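PDB 2ZWI: alpha-/beta-galactoside alpha-2,3-sialyltransferase from Photobacterium phosphoreum, which probably transfers sialic acid from a CMP-activated donor to alpha- and beta-galactosides, forming an alpha-2,3 linkage. Local coordinates for residues Tyr121-Glu132 with Leu182-Val190; Ser114-Asp122 with Ala350-Leu358. All coordinates share one frame; numbering follows the deposited sequence.

Overall arrangement
From the N terminus the chain first lays down strands of the seven-stranded parallel sheet; after strand 104-110, helix 114-125 supplies one side of both contacts, an example of one helix serving two partners. The chain turns into helix 128-147, passes through strand 168-172, and returns at 182-190 to close contact 1, which joins elements of the first domain. It then adds strand 195-197 to the first sheet and five of the six strands of the second before helix 350-357, packed on strand 334-340, meets 114-122. Contact 2 thus ties the two domains and closes a longer loop with contact 1 nested inside. They share Y121 and D122 and touch where L187 packs on L120.

Contact 1 of 2, residues Tyr121-Glu132 with Leu182-Val190; sequences YDFSRLPESEQE and LPLTSLKRV
The hydroxyl of S124, lodged beside L182, is gripped from two directions. Its OG donates to Y121 O at 2.7 Å, a bond made possible by chi1 of 83°, which sets OG between the backbone N and the carbonyl carbon. The same oxygen accepts from R125 NH2 at 3.1 Å and, more loosely, from R125 NE, both nitrogens presenting the edge of the guanidinium. Bends at chi2 and chi3 fold R125 back so that NE lies over one face of the Y121 ring, a cation-pi arrangement, while NH2 meets L182 CD2 and P183 CD. CB of S124 in turn rests on L184 CD2, and the same methyl meets the edge of the F123 ring, 3.8 Å from F123 CD2.

The segments belong to the periphery of the N-terminal Rossmann-like domain of a GT-B fold, away from the CMP and zinc sites: the corner between helices 114-125 and 128-147 receives the turn that starts helix 185-191. The short segments of the two later helices run 31° apart. Q131 fastens this corner, its NE2 donating to P183 O at 3.1 Å (N-H...O 154°) and also to L126 O at 3.1 Å. Both acceptors lie near the amide plane, fixing its rotation. The other end of that amide, OE1, accepts from a water 2.6 Å away that in turn accepts from S186 N. A second water, 2.8 Å from S186 OG, also bonds to E132 OE2 and R189 NH2, joining ends whose direct salt bridge is long (E132 OE2 to R189 NH2, 4.0 Å), their carboxylate and guanidinium planes nearly perpendicular.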
loop_
_atom_site.group_PDB
_atom_site.type_symbol
_atom_site.label_atom_id
_atom_site.label_comp_id
_atom_site.label_asym_id
_atom_site.label_seq_id
_atom_site.Cartn_x
_atom_site.Cartn_y
_atom_site.Cartn_z
ATOM N N TYR A 121 -7.231 4.584 13.427
ATOM C CA TYR A 121 -7.303 4.234 14.839
ATOM C C TYR A 121 -7.377 5.488 15.710
ATOM O O TYR A 121 -8.237 5.597 16.583
ATOM C CB TYR A 121 -6.124 3.362 15.274
ATOM C CG TYR A 121 -6.248 2.948 16.721
ATOM C CD1 TYR A 121 -7.016 1.840 17.072
ATOM C CD2 TYR A 121 -5.641 3.682 17.737
ATOM C CE1 TYR A 121 -7.171 1.462 18.390
ATOM C CE2 TYR A 121 -5.782 3.297 19.089
ATOM C CZ TYR A 121 -6.551 2.184 19.392
ATOM O OH TYR A 121 -6.719 1.776 20.700
ATOM N N ASP A 122 -6.478 6.432 15.453
ATOM C CA ASP A 122 -6.422 7.678 16.207
ATOM C C ASP A 122 -7.746 8.439 16.104
ATOM O O ASP A 122 -8.302 8.877 17.108
ATOM C CB ASP A 122 -5.243 8.539 15.739
ATOM C CG ASP A 122 -3.886 8.028 16.253
ATOM O OD1 ASP A 122 -3.842 7.353 17.298
ATOM O OD2 ASP A 122 -2.854 8.324 15.609
ATOM N N PHE A 123 -8.259 8.553 14.885
ATOM C CA PHE A 123 -9.530 9.211 14.621
ATOM C C PHE A 123 -10.683 8.536 15.369
ATOM O O PHE A 123 -11.582 9.222 15.861
ATOM C CB PHE A 123 -9.786 9.240 13.112
ATOM C CG PHE A 123 -11.016 10.001 12.709
ATOM C CD1 PHE A 123 -10.949 11.370 12.439
ATOM C CD2 PHE A 123 -12.239 9.343 12.563
ATOM C CE1 PHE A 123 -12.100 12.079 12.059
ATOM C CE2 PHE A 123 -13.381 10.039 12.179
ATOM C CZ PHE A 123 -13.313 11.412 11.934
ATOM N N SER A 124 -10.650 7.203 15.451
ATOM C CA SER A 124 -11.681 6.424 16.149
ATOM C C SER A 124 -11.689 6.655 17.660
ATOM O O SER A 124 -12.685 6.361 18.315
ATOM C CB SER A 124 -11.535 4.919 15.872
ATOM O OG SER A 124 -10.568 4.330 16.717
ATOM N N ARG A 125 -10.579 7.151 18.207
ATOM C CA ARG A 125 -10.494 7.471 19.652
ATOM C C ARG A 125 -11.230 8.764 19.994
ATOM O O ARG A 125 -11.575 8.998 21.164
ATOM C CB ARG A 125 -9.030 7.609 20.121
ATOM C CG ARG A 125 -8.113 6.382 19.925
ATOM C CD ARG A 125 -8.590 5.153 20.667
ATOM N NE ARG A 125 -9.531 4.404 19.842
ATOM C CZ ARG A 125 -10.124 3.268 20.195
ATOM N NH1 ARG A 125 -9.888 2.716 21.386
ATOM N NH2 ARG A 125 -10.961 2.684 19.348
ATOM N N LEU A 126 -11.453 9.606 18.981
ATOM C CA LEU A 126 -12.141 10.887 19.165
ATOM C C LEU A 126 -13.585 10.657 19.585
ATOM O O LEU A 126 -14.201 9.687 19.153
ATOM C CB LEU A 126 -12.104 11.709 17.874
ATOM C CG LEU A 126 -10.902 12.602 17.558
ATOM C CD1 LEU A 126 -9.645 11.818 17.257
ATOM C CD2 LEU A 126 -11.248 13.477 16.384
ATOM N N PRO A 127 -14.141 11.539 20.444
ATOM C CA PRO A 127 -15.560 11.320 20.710
ATOM C C PRO A 127 -16.378 11.491 19.423
ATOM O O PRO A 127 -15.965 12.215 18.513
ATOM C CB PRO A 127 -15.909 12.390 21.758
ATOM C CG PRO A 127 -14.821 13.400 21.678
ATOM C CD PRO A 127 -13.592 12.686 21.195
ATOM N N GLU A 128 -17.512 10.804 19.348
ATOM C CA GLU A 128 -18.332 10.769 18.139
ATOM C C GLU A 128 -18.681 12.163 17.601
ATOM O O GLU A 128 -18.579 12.415 16.402
ATOM C CB GLU A 128 -19.591 9.926 18.378
ATOM C CG GLU A 128 -20.588 9.922 17.224
ATOM C CD GLU A 128 -21.689 8.903 17.419
ATOM O OE1 GLU A 128 -22.801 9.303 17.804
ATOM O OE2 GLU A 128 -21.440 7.696 17.202
ATOM N N SER A 129 -19.062 13.073 18.494
ATOM C CA SER A 129 -19.395 14.432 18.087
ATOM C C SER A 129 -18.195 15.159 17.455
ATOM O O SER A 129 -18.378 15.983 16.566
ATOM C CB SER A 129 -19.913 15.224 19.278
ATOM O OG SER A 129 -18.853 15.436 20.189
ATOM N N GLU A 130 -16.982 14.871 17.931
ATOM C CA GLU A 130 -15.778 15.494 17.377
ATOM C C GLU A 130 -15.436 14.920 16.004
ATOM O O GLU A 130 -15.025 15.662 15.103
ATOM C CB GLU A 130 -14.583 15.378 18.338
ATOM C CG GLU A 130 -13.362 16.183 17.876
ATOM C CD GLU A 130 -12.231 16.249 18.902
ATOM O OE1 GLU A 130 -11.285 17.051 18.688
ATOM O OE2 GLU A 130 -12.280 15.512 19.915
ATOM N N GLN A 131 -15.612 13.607 15.851
ATOM C CA GLN A 131 -15.529 12.950 14.541
ATOM C C GLN A 131 -16.472 13.597 13.523
ATOM O O GLN A 131 -16.045 13.983 12.422
ATOM C CB GLN A 131 -15.876 11.469 14.663
ATOM C CG GLN A 131 -14.842 10.638 15.402
ATOM C CD GLN A 131 -15.153 9.158 15.334
ATOM O OE1 GLN A 131 -15.664 8.673 14.333
ATOM N NE2 GLN A 131 -14.827 8.432 16.396
ATOM N N GLU A 132 -17.752 13.707 13.890
ATOM C CA GLU A 132 -18.749 14.321 13.011
ATOM C C GLU A 132 -18.389 15.760 12.664
ATOM O O GLU A 132 -18.606 16.201 11.534
ATOM C CB GLU A 132 -20.121 14.311 13.658
ATOM C CG GLU A 132 -20.742 12.939 13.770
ATOM C CD GLU A 132 -22.067 12.996 14.470
ATOM O OE1 GLU A 132 -22.647 14.109 14.565
ATOM O OE2 GLU A 132 -22.536 11.946 14.937
ATOM N N LEU A 182 -13.598 -0.648 16.428
ATOM C CA LEU A 182 -13.297 0.789 16.363
ATOM C C LEU A 182 -14.568 1.583 16.039
ATOM O O LEU A 182 -15.271 1.233 15.091
ATOM C CB LEU A 182 -12.215 1.070 15.313
ATOM C CG LEU A 182 -10.858 0.362 15.426
ATOM C CD1 LEU A 182 -9.866 1.098 14.545
ATOM C CD2 LEU A 182 -10.354 0.309 16.858
ATOM N N PRO A 183 -14.884 2.628 16.842
ATOM C CA PRO A 183 -16.035 3.500 16.546
ATOM C C PRO A 183 -15.767 4.400 15.341
ATOM O O PRO A 183 -15.218 5.494 15.481
ATOM C CB PRO A 183 -16.194 4.348 17.822
ATOM C CG PRO A 183 -15.295 3.700 18.857
ATOM C CD PRO A 183 -14.200 3.036 18.085
ATOM N N LEU A 184 -16.143 3.927 14.160
ATOM C CA LEU A 184 -15.906 4.683 12.937
ATOM C C LEU A 184 -17.180 4.908 12.115
ATOM O O LEU A 184 -17.115 5.216 10.916
ATOM C CB LEU A 184 -14.819 4.007 12.102
ATOM C CG LEU A 184 -13.369 4.111 12.594
ATOM C CD1 LEU A 184 -12.457 3.170 11.795
ATOM C CD2 LEU A 184 -12.850 5.552 12.524
ATOM N N THR A 185 -18.329 4.780 12.775
ATOM C CA THR A 185 -19.641 4.974 12.143
ATOM C C THR A 185 -19.706 6.295 11.380
ATOM O O THR A 185 -20.176 6.335 10.243
ATOM C CB THR A 185 -20.798 4.888 13.197
ATOM O OG1 THR A 185 -20.774 3.600 13.814
ATOM C CG2 THR A 185 -22.166 5.068 12.539
ATOM N N SER A 186 -19.209 7.367 11.998
ATOM C CA SER A 186 -19.216 8.701 11.384
ATOM C C SER A 186 -18.574 8.740 9.993
ATOM O O SER A 186 -19.125 9.337 9.069
ATOM C CB SER A 186 -18.529 9.702 12.301
ATOM O OG SER A 186 -19.244 9.805 13.521
ATOM N N LEU A 187 -17.416 8.098 9.857
ATOM C CA LEU A 187 -16.686 8.045 8.581
ATOM C C LEU A 187 -17.300 7.046 7.605
ATOM O O LEU A 187 -17.355 7.308 6.395
ATOM C CB LEU A 187 -15.205 7.718 8.811
ATOM C CG LEU A 187 -14.266 7.718 7.595
ATOM C CD1 LEU A 187 -14.304 9.043 6.826
ATOM C CD2 LEU A 187 -12.849 7.403 8.051
ATOM N N LYS A 188 -17.754 5.912 8.140
ATOM C CA LYS A 188 -18.409 4.873 7.339
ATOM C C LYS A 188 -19.575 5.459 6.537
ATOM O O LYS A 188 -19.723 5.174 5.338
ATOM C CB LYS A 188 -18.869 3.707 8.238
ATOM C CG LYS A 188 -19.649 2.575 7.548
ATOM C CD LYS A 188 -18.843 1.881 6.450
ATOM C CE LYS A 188 -19.533 0.594 6.002
ATOM N NZ LYS A 188 -18.796 -0.101 4.908
ATOM N N ARG A 189 -20.383 6.298 7.189
ATOM C CA ARG A 189 -21.522 6.938 6.531
ATOM C C ARG A 189 -21.119 7.749 5.317
ATOM O O ARG A 189 -21.871 7.826 4.361
ATOM C CB ARG A 189 -22.282 7.840 7.497
ATOM C CG ARG A 189 -23.473 7.170 8.164
ATOM C CD ARG A 189 -24.398 8.214 8.793
ATOM N NE ARG A 189 -23.625 9.192 9.543
ATOM C CZ ARG A 189 -23.364 9.103 10.844
ATOM N NH1 ARG A 189 -23.844 8.089 11.561
ATOM N NH2 ARG A 189 -22.644 10.048 11.427
ATOM N N VAL A 190 -19.953 8.383 5.375
ATOM C CA VAL A 190 -19.441 9.161 4.257
ATOM C C VAL A 190 -19.084 8.259 3.058
ATOM O O VAL A 190 -19.457 8.558 1.912
ATOM C CB VAL A 190 -18.239 10.030 4.682
ATOM C CG1 VAL A 190 -17.750 10.881 3.525
ATOM C CG2 VAL A 190 -18.617 10.908 5.893
HETATM O O HOH W 1 -17.989 7.489 14.639
HETATM O O HOH W 2 -22.049 9.761 13.774
#

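Contact 2 of 2, residues Ser114-Asp122 with Ala350-Leu358; sequences SAEYVRLYD and ALIQVMIEL
The CMP site of this GT-B enzyme lies between its two Rossmann-like domains, and beside it helix 114-125 of the first meets helix 350-357, which follows strand 334-340 of the second. S114 stands at the nucleotide end: its N bonds to OG of S324, a CMP-binding residue, and its side chain comes within about 4 Å of the bound CMP at the nearest atoms. The helix segments cross at 92°, with axes 8.6 Å apart at closest approach.

V118 and L351 meet near the crossing. Methyl CD1 of L351 reaches CG2 of V118 at 3.7 Å and CB of S114 at 3.8 Å, so one branch of a leucine spans a turn of the opposing helix. The other V118 methyl, CG1, touches CB of A350.

Y121 does most of the remaining packing. With CG anti to the backbone N (chi1 -177°), its ring extends alongside Q353, both side chains pointing the same way, and Y121 CE1 lies 3.5 Å from Q353 CB. A350 O sits over one face of this ring, while A350 CB is 3.6 Å from Y121 CD2. In the conformer given, V354 CG1 lies 4.0 Å from Y117 CB. Y117 CD2 meets L358 CD1 at 4.2 Å, while the phenol OH is held elsewhere, by D111 and the backbone N of R174.

Between these two segments the adhesion is that of hydrocarbon and ring surfaces without directional polar bonds, so such a surface could probably tolerate small shifts, which would suit the domain movements known in GT-B enzymes.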
loop_
_atom_site.group_PDB
_atom_site.type_symbol
_atom_site.label_atom_id
_atom_site.label_comp_id
_atom_site.label_asym_id
_atom_site.label_seq_id
_atom_site.Cartn_x
_atom_site.Cartn_y
_atom_site.Cartn_z
ATOM N N SER A 114 0.458 1.316 6.256
ATOM C CA SER A 114 0.031 1.364 7.650
ATOM C C SER A 114 -0.411 2.750 8.153
ATOM O O SER A 114 -1.198 2.842 9.106
ATOM C CB SER A 114 1.159 0.834 8.549
ATOM O OG SER A 114 2.225 1.760 8.601
ATOM N N ALA A 115 0.105 3.813 7.535
ATOM C CA ALA A 115 -0.193 5.191 7.961
ATOM C C ALA A 115 -1.688 5.511 7.986
ATOM O O ALA A 115 -2.174 6.085 8.965
ATOM C CB ALA A 115 0.564 6.211 7.107
ATOM N N GLU A 116 -2.425 5.140 6.932
ATOM C CA GLU A 116 -3.876 5.367 6.927
ATOM C C GLU A 116 -4.556 4.682 8.114
ATOM O O GLU A 116 -5.489 5.230 8.694
ATOM C CB GLU A 116 -4.534 4.900 5.623
ATOM C CG GLU A 116 -4.343 5.834 4.439
ATOM C CD GLU A 116 -3.056 5.552 3.667
ATOM O OE1 GLU A 116 -3.011 5.835 2.441
ATOM O OE2 GLU A 116 -2.094 5.038 4.276
ATOM N N TYR A 117 -4.061 3.497 8.478
ATOM C CA TYR A 117 -4.670 2.672 9.532
ATOM C C TYR A 117 -4.318 3.153 10.934
ATOM O O TYR A 117 -5.149 3.082 11.849
ATOM C CB TYR A 117 -4.400 1.169 9.273
ATOM C CG TYR A 117 -5.172 0.770 8.039
ATOM C CD1 TYR A 117 -4.615 0.917 6.764
ATOM C CD2 TYR A 117 -6.501 0.351 8.132
ATOM C CE1 TYR A 117 -5.353 0.618 5.621
ATOM C CE2 TYR A 117 -7.240 0.038 6.991
ATOM C CZ TYR A 117 -6.662 0.187 5.746
ATOM O OH TYR A 117 -7.399 -0.105 4.628
ATOM N N VAL A 118 -3.107 3.683 11.087
ATOM C CA VAL A 118 -2.721 4.405 12.312
ATOM C C VAL A 118 -3.607 5.652 12.495
ATOM O O VAL A 118 -4.139 5.905 13.584
ATOM C CB VAL A 118 -1.200 4.741 12.322
ATOM C CG1 VAL A 118 -0.841 5.698 13.464
ATOM C CG2 VAL A 118 -0.381 3.448 12.462
ATOM N N ARG A 119 -3.801 6.401 11.408
ATOM C CA ARG A 119 -4.658 7.573 11.434
ATOM C C ARG A 119 -6.133 7.237 11.706
ATOM O O ARG A 119 -6.798 7.940 12.482
ATOM C CB ARG A 119 -4.453 8.397 10.163
ATOM C CG ARG A 119 -3.083 9.058 10.155
ATOM C CD ARG A 119 -2.759 9.780 8.867
ATOM N NE ARG A 119 -1.391 10.314 8.910
ATOM C CZ ARG A 119 -1.047 11.511 8.454
ATOM N NH1 ARG A 119 -1.965 12.319 7.943
ATOM N NH2 ARG A 119 0.208 11.915 8.524
ATOM N N LEU A 120 -6.632 6.155 11.105
ATOM C CA LEU A 120 -7.999 5.678 11.382
ATOM C C LEU A 120 -8.209 5.282 12.851
ATOM O O LEU A 120 -9.243 5.606 13.452
ATOM C CB LEU A 120 -8.368 4.517 10.457
ATOM C CG LEU A 120 -8.606 4.902 8.990
ATOM C CD1 LEU A 120 -8.707 3.668 8.099
ATOM C CD2 LEU A 120 -9.855 5.744 8.892
ATOM N N TYR A 121 -7.231 4.584 13.427
ATOM C CA TYR A 121 -7.303 4.234 14.839
ATOM C C TYR A 121 -7.377 5.488 15.710
ATOM O O TYR A 121 -8.237 5.597 16.583
ATOM C CB TYR A 121 -6.124 3.362 15.274
ATOM C CG TYR A 121 -6.248 2.948 16.721
ATOM C CD1 TYR A 121 -7.016 1.840 17.072
ATOM C CD2 TYR A 121 -5.641 3.682 17.737
ATOM C CE1 TYR A 121 -7.171 1.462 18.390
ATOM C CE2 TYR A 121 -5.782 3.297 19.089
ATOM C CZ TYR A 121 -6.551 2.184 19.392
ATOM O OH TYR A 121 -6.719 1.776 20.700
ATOM N N ASP A 122 -6.478 6.432 15.453
ATOM C CA ASP A 122 -6.422 7.678 16.207
ATOM C C ASP A 122 -7.746 8.439 16.104
ATOM O O ASP A 122 -8.302 8.877 17.108
ATOM C CB ASP A 122 -5.243 8.539 15.739
ATOM C CG ASP A 122 -3.886 8.028 16.253
ATOM O OD1 ASP A 122 -3.842 7.353 17.298
ATOM O OD2 ASP A 122 -2.854 8.324 15.609
ATOM N N ALA A 350 -1.110 2.905 18.598
ATOM C CA ALA A 350 -2.118 2.850 17.533
ATOM C C ALA A 350 -1.836 1.749 16.527
ATOM O O ALA A 350 -2.749 1.033 16.102
ATOM C CB ALA A 350 -2.192 4.190 16.804
ATOM N N LEU A 351 -0.576 1.638 16.125
ATOM C CA LEU A 351 -0.189 0.632 15.151
ATOM C C LEU A 351 -0.460 -0.771 15.692
ATOM O O LEU A 351 -1.044 -1.605 14.995
ATOM C CB LEU A 351 1.273 0.813 14.707
ATOM C CG LEU A 351 1.791 -0.172 13.649
ATOM C CD1 LEU A 351 1.165 0.060 12.244
ATOM C CD2 LEU A 351 3.310 -0.152 13.587
ATOM N N ILE A 352 -0.074 -1.020 16.943
ATOM C CA ILE A 352 -0.308 -2.326 17.566
ATOM C C ILE A 352 -1.809 -2.600 17.673
ATOM O O ILE A 352 -2.275 -3.669 17.275
ATOM C CB ILE A 352 0.351 -2.427 18.968
ATOM C CG1 ILE A 352 1.882 -2.435 18.839
ATOM C CG2 ILE A 352 -0.179 -3.645 19.730
ATOM C CD1 ILE A 352 2.652 -2.482 20.149
ATOM N N GLN A 353 -2.556 -1.634 18.205
ATOM C CA GLN A 353 -3.988 -1.821 18.407
ATOM C C GLN A 353 -4.797 -2.028 17.118
ATOM O O GLN A 353 -5.698 -2.864 17.099
ATOM C CB GLN A 353 -4.602 -0.718 19.284
ATOM C CG GLN A 353 -4.085 -0.685 20.731
ATOM C CD GLN A 353 -4.248 -2.007 21.465
ATOM O OE1 GLN A 353 -3.299 -2.509 22.060
ATOM N NE2 GLN A 353 -5.444 -2.587 21.407
ATOM N N VAL A 354 -4.495 -1.285 16.056
ATOM C CA VAL A 354 -5.205 -1.473 14.774
ATOM C C VAL A 354 -4.911 -2.851 14.200
ATOM O O VAL A 354 -5.781 -3.484 13.590
ATOM C CB VAL A 354 -4.839 -0.437 13.675
ATOM C CG1 VAL A 354 -5.936 -0.393 12.603
ATOM C CG2 VAL A 354 -4.662 0.923 14.237
ATOM N N MET A 355 -3.681 -3.324 14.391
ATOM C CA MET A 355 -3.279 -4.639 13.876
ATOM C C MET A 355 -3.958 -5.764 14.661
ATOM O O MET A 355 -4.361 -6.779 14.083
ATOM C CB MET A 355 -1.756 -4.780 13.837
ATOM C CG MET A 355 -1.117 -3.862 12.769
ATOM S SD MET A 355 0.689 -3.854 12.682
ATOM C CE MET A 355 0.979 -5.291 11.658
ATOM N N ILE A 356 -4.125 -5.570 15.969
ATOM C CA ILE A 356 -4.912 -6.524 16.766
ATOM C C ILE A 356 -6.382 -6.534 16.330
ATOM O O ILE A 356 -6.951 -7.606 16.075
ATOM C CB ILE A 356 -4.761 -6.275 18.287
ATOM C CG1 ILE A 356 -3.375 -6.731 18.758
ATOM C CG2 ILE A 356 -5.867 -6.981 19.078
ATOM C CD1 ILE A 356 -2.962 -6.151 20.133
ATOM N N GLU A 357 -6.984 -5.349 16.223
ATOM C CA GLU A 357 -8.403 -5.222 15.835
ATOM C C GLU A 357 -8.733 -5.852 14.481
ATOM O O GLU A 357 -9.824 -6.413 14.299
ATOM C CB GLU A 357 -8.859 -3.759 15.855
ATOM C CG GLU A 357 -8.874 -3.128 17.245
ATOM C CD GLU A 357 -9.760 -3.890 18.226
ATOM O OE1 GLU A 357 -9.265 -4.297 19.301
ATOM O OE2 GLU A 357 -10.948 -4.096 17.902
ATOM N N LEU A 358 -7.786 -5.774 13.547
ATOM C CA LEU A 358 -7.938 -6.354 12.207
ATOM C C LEU A 358 -7.574 -7.834 12.125
ATOM O O LEU A 358 -7.594 -8.428 11.044
ATOM C CB LEU A 358 -7.088 -5.569 11.205
ATOM C CG LEU A 358 -7.636 -4.187 10.843
ATOM C CD1 LEU A 358 -6.561 -3.383 10.157
ATOM C CD2 LEU A 358 -8.846 -4.334 9.942
#